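Long-range contact in probable ss-1,3-N-acetylglucosaminyltransferase (Staphylococcus aureus, PDB 6H2N), which is probably a glycosyltransferase of family 2 with a GT-A fold, here holding uridine-diphosphate-N-acetylglucosamine and a magnesium ion: residues Phe107-Asp112 and Glu220-Val225. Numbering follows the deposited sequence.
Sequences FFLDSD and EYYIVV. With MG (magnesium ion), chain M; UD1 (uridine-diphosphate-N-acetylglucosamine), chain K.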
loop_
_atom_site.group_PDB
_atom_site.type_symbol
_atom_site.label_atom_id
_atom_site.label_comp_id
_atom_site.label_asym_id
_atom_site.label_seq_id
_atom_site.Cartn_x
_atom_site.Cartn_y
_atom_site.Cartn_z
ATOM N N PHE B 107 -26.446 36.365 17.221
ATOM C CA PHE B 107 -26.000 35.179 17.930
ATOM C C PHE B 107 -26.952 34.040 17.565
ATOM O O PHE B 107 -28.170 34.154 17.789
ATOM C CB PHE B 107 -25.941 35.421 19.440
ATOM C CG PHE B 107 -25.207 34.331 20.166
ATOM C CD1 PHE B 107 -25.718 33.048 20.206
ATOM C CD2 PHE B 107 -23.947 34.543 20.697
ATOM C CE1 PHE B 107 -24.990 32.015 20.776
ATOM C CE2 PHE B 107 -23.240 33.510 21.289
ATOM C CZ PHE B 107 -23.745 32.242 21.293
ATOM N N PHE B 108 -26.418 32.951 17.004
ATOM C CA PHE B 108 -27.249 31.810 16.607
ATOM C C PHE B 108 -27.344 30.831 17.781
ATOM O O PHE B 108 -26.342 30.376 18.364
ATOM C CB PHE B 108 -26.699 31.129 15.346
ATOM C CG PHE B 108 -26.742 31.993 14.109
ATOM C CD1 PHE B 108 -27.947 32.249 13.469
ATOM C CD2 PHE B 108 -25.585 32.552 13.593
ATOM C CE1 PHE B 108 -27.997 33.059 12.349
ATOM C CE2 PHE B 108 -25.632 33.352 12.461
ATOM C CZ PHE B 108 -26.832 33.597 11.834
ATOM N N LEU B 109 -28.587 30.520 18.146
ATOM C CA LEU B 109 -28.896 29.600 19.235
ATOM C C LEU B 109 -29.797 28.508 18.664
ATOM O O LEU B 109 -30.793 28.790 18.005
ATOM C CB LEU B 109 -29.600 30.355 20.365
ATOM C CG LEU B 109 -30.237 29.487 21.459
ATOM C CD1 LEU B 109 -29.189 28.722 22.252
ATOM C CD2 LEU B 109 -31.088 30.328 22.398
ATOM N N ASP B 110 -29.409 27.258 18.878
ATOM C CA ASP B 110 -30.235 26.157 18.430
ATOM C C ASP B 110 -31.265 25.889 19.518
ATOM O O ASP B 110 -30.943 25.993 20.692
ATOM C CB ASP B 110 -29.424 24.900 18.139
ATOM C CG ASP B 110 -28.540 24.973 16.895
ATOM O OD1 ASP B 110 -28.779 25.853 16.004
ATOM O OD2 ASP B 110 -27.638 24.114 16.817
ATOM N N SER B 111 -32.467 25.475 19.093
ATOM C CA SER B 111 -33.639 25.361 19.950
ATOM C C SER B 111 -33.423 24.366 21.093
ATOM O O SER B 111 -34.077 24.487 22.119
ATOM C CB SER B 111 -34.883 25.017 19.158
ATOM O OG SER B 111 -34.632 23.950 18.259
ATOM N N ASP B 112 -32.512 23.405 20.976
ATOM C CA ASP B 112 -32.398 22.445 22.126
ATOM C C ASP B 112 -31.398 22.913 23.218
ATOM O O ASP B 112 -31.285 22.257 24.291
ATOM C CB ASP B 112 -32.063 21.039 21.601
ATOM C CG ASP B 112 -30.929 20.995 20.584
ATOM O OD1 ASP B 112 -30.260 22.041 20.393
ATOM O OD2 ASP B 112 -30.716 19.903 19.972
ATOM N N GLU B 220 -18.924 28.539 30.884
ATOM C CA GLU B 220 -19.485 27.814 29.776
ATOM C C GLU B 220 -20.718 28.606 29.328
ATOM O O GLU B 220 -21.844 28.438 29.878
ATOM C CB GLU B 220 -19.771 26.377 30.182
ATOM C CG GLU B 220 -18.529 25.602 30.541
ATOM C CD GLU B 220 -18.802 24.155 30.915
ATOM O OE1 GLU B 220 -19.972 23.807 31.156
ATOM O OE2 GLU B 220 -17.831 23.381 30.983
ATOM N N TYR B 221 -20.511 29.446 28.313
ATOM C CA TYR B 221 -21.434 30.445 27.930
ATOM C C TYR B 221 -22.589 29.882 27.093
ATOM O O TYR B 221 -23.680 30.427 27.148
ATOM C CB TYR B 221 -20.761 31.550 27.122
ATOM C CG TYR B 221 -19.988 32.545 27.942
ATOM C CD1 TYR B 221 -20.622 33.465 28.760
ATOM C CD2 TYR B 221 -18.609 32.595 27.857
ATOM C CE1 TYR B 221 -19.894 34.387 29.507
ATOM C CE2 TYR B 221 -17.880 33.521 28.578
ATOM C CZ TYR B 221 -18.516 34.408 29.425
ATOM O OH TYR B 221 -17.761 35.317 30.117
ATOM N N TYR B 222 -22.304 28.857 26.277
ATOM C CA TYR B 222 -23.295 28.162 25.467
ATOM C C TYR B 222 -23.294 26.683 25.872
ATOM O O TYR B 222 -22.249 26.031 25.799
ATOM C CB TYR B 222 -22.965 28.359 23.985
ATOM C CG TYR B 222 -23.981 27.818 23.020
ATOM C CD1 TYR B 222 -24.201 26.454 22.878
ATOM C CD2 TYR B 222 -24.771 28.681 22.283
ATOM C CE1 TYR B 222 -25.172 25.965 22.008
ATOM C CE2 TYR B 222 -25.739 28.212 21.406
ATOM C CZ TYR B 222 -25.951 26.848 21.271
ATOM O OH TYR B 222 -26.935 26.403 20.421
ATOM N N ILE B 223 -24.455 26.140 26.289
ATOM C CA ILE B 223 -24.553 24.724 26.681
ATOM C C ILE B 223 -25.236 23.931 25.566
ATOM O O ILE B 223 -26.425 24.141 25.292
ATOM C CB ILE B 223 -25.307 24.519 28.014
ATOM C CG1 ILE B 223 -24.635 25.308 29.140
ATOM C CG2 ILE B 223 -25.402 23.042 28.365
ATOM C CD1 ILE B 223 -25.225 26.680 29.319
ATOM N N VAL B 224 -24.482 23.008 24.965
ATOM C CA VAL B 224 -25.011 22.074 23.992
ATOM C C VAL B 224 -25.715 20.945 24.754
ATOM O O VAL B 224 -25.078 20.230 25.513
ATOM C CB VAL B 224 -23.907 21.497 23.095
ATOM C CG1 VAL B 224 -24.462 20.430 22.159
ATOM C CG2 VAL B 224 -23.173 22.571 22.306
ATOM N N VAL B 225 -27.019 20.774 24.523
ATOM C CA VAL B 225 -27.776 19.675 25.111
ATOM C C VAL B 225 -27.888 18.549 24.073
ATOM O O VAL B 225 -28.439 18.764 22.989
ATOM C CB VAL B 225 -29.162 20.148 25.580
ATOM C CG1 VAL B 225 -29.928 19.023 26.272
ATOM C CG2 VAL B 225 -29.039 21.369 26.476
HETATM MG MG MG M . -28.979 20.840 19.069
HETATM C "C1'" UD1 K . -26.007 20.015 14.797
HETATM C "C2'" UD1 K . -24.670 20.635 15.192
HETATM C "C3'" UD1 K . -24.873 22.096 15.556
HETATM C "C4'" UD1 K . -25.541 22.824 14.391
HETATM C "C5'" UD1 K . -26.809 22.076 13.938
HETATM C "C6'" UD1 K . -27.448 22.695 12.708
HETATM C "C7'" UD1 K . -23.132 18.948 16.145
HETATM C "C8'" UD1 K . -22.516 18.396 17.406
HETATM N "N2'" UD1 K . -24.020 19.943 16.305
HETATM O "O1'" UD1 K . -26.907 20.197 15.881
HETATM O "O3'" UD1 K . -23.595 22.671 15.887
HETATM O "O4'" UD1 K . -25.834 24.181 14.754
HETATM O "O5'" UD1 K . -26.528 20.693 13.656
HETATM O "O6'" UD1 K . -26.521 22.652 11.643
HETATM O "O7'" UD1 K . -22.831 18.515 15.039
HETATM N N1 UD1 K . -34.232 22.821 12.603
HETATM C C2 UD1 K . -34.997 23.522 11.670
HETATM N N3 UD1 K . -35.704 22.857 10.734
HETATM C C4 UD1 K . -35.679 21.516 10.699
HETATM C C5 UD1 K . -34.932 20.804 11.612
HETATM C C6 UD1 K . -34.195 21.489 12.569
HETATM O O2 UD1 K . -34.994 24.769 11.701
HETATM O O4 UD1 K . -36.347 20.899 9.843
HETATM C C1B UD1 K . -33.483 23.585 13.600
HETATM C C2B UD1 K . -33.681 23.107 15.038
HETATM O "O2'" UD1 K . -34.904 23.611 15.606
HETATM C C3B UD1 K . -32.435 23.696 15.683
HETATM C C4B UD1 K . -31.394 23.654 14.570
HETATM O O4B UD1 K . -32.084 23.547 13.333
HETATM O O3B UD1 K . -32.606 25.066 16.072
HETATM C C5B UD1 K . -30.470 22.467 14.690
HETATM O O5B UD1 K . -31.207 21.306 15.051
HETATM P PA UD1 K . -30.638 20.377 16.201
HETATM O O1A UD1 K . -31.573 19.209 16.382
HETATM O O2A UD1 K . -30.223 21.232 17.395
HETATM O O3A UD1 K . -29.308 19.825 15.466
HETATM P PB UD1 K . -28.073 19.157 16.259
HETATM O O1B UD1 K . -28.168 19.237 17.766
HETATM O O2B UD1 K . -27.778 17.851 15.572
HETATM O O HOH W 1 -27.524 22.495 18.666
HETATM O O HOH W 2 -30.835 17.746 21.943
HETATM O O HOH W 3 -27.878 20.068 20.822
#
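Y222 reaches from its strand to the chain running out of strand 105-108, and its hydroxyl meets the backbone there: D110 N donates to Y222 OH over 3.0 Å, nearly straight at 170°. CG anti to the backbone N (chi1 -174°) swings the ring across the gap and delivers the hydroxyl to D110 N. F107 CE1 lies 3.7 Å from Y222 CD2, the two rings meeting at their edges, while L109 CD1 comes obliquely onto Y222 CE2 at 3.6 Å. The hydroxyl is also hydrogen-bonded to D113 OD2, its strongest polar partner, and thus bridges D110 N and the D113 carboxylate. D110 and D112 fit the DxD motif of GT-A glycosyltransferases, placed just after a strand. D112 grips the magnesium with both carboxylate oxygens, OD1 and OD2 each at 2.2 Å, and the diphosphate of UD1 and two waters complete its shell. D110 OD2 accepts hydrogen bonds from UD1 O4' and from one of these metal-bound waters, a second-shell link to the magnesium; its other oxygen is salt-bridged to R94. At the other end of the contact V225 sets CB and CG2 against D112 O, CG2 at 3.3 Å. Its own carbonyl takes hydrogen bonds from two waters, one a magnesium ligand and the other also donating to D112 OD2.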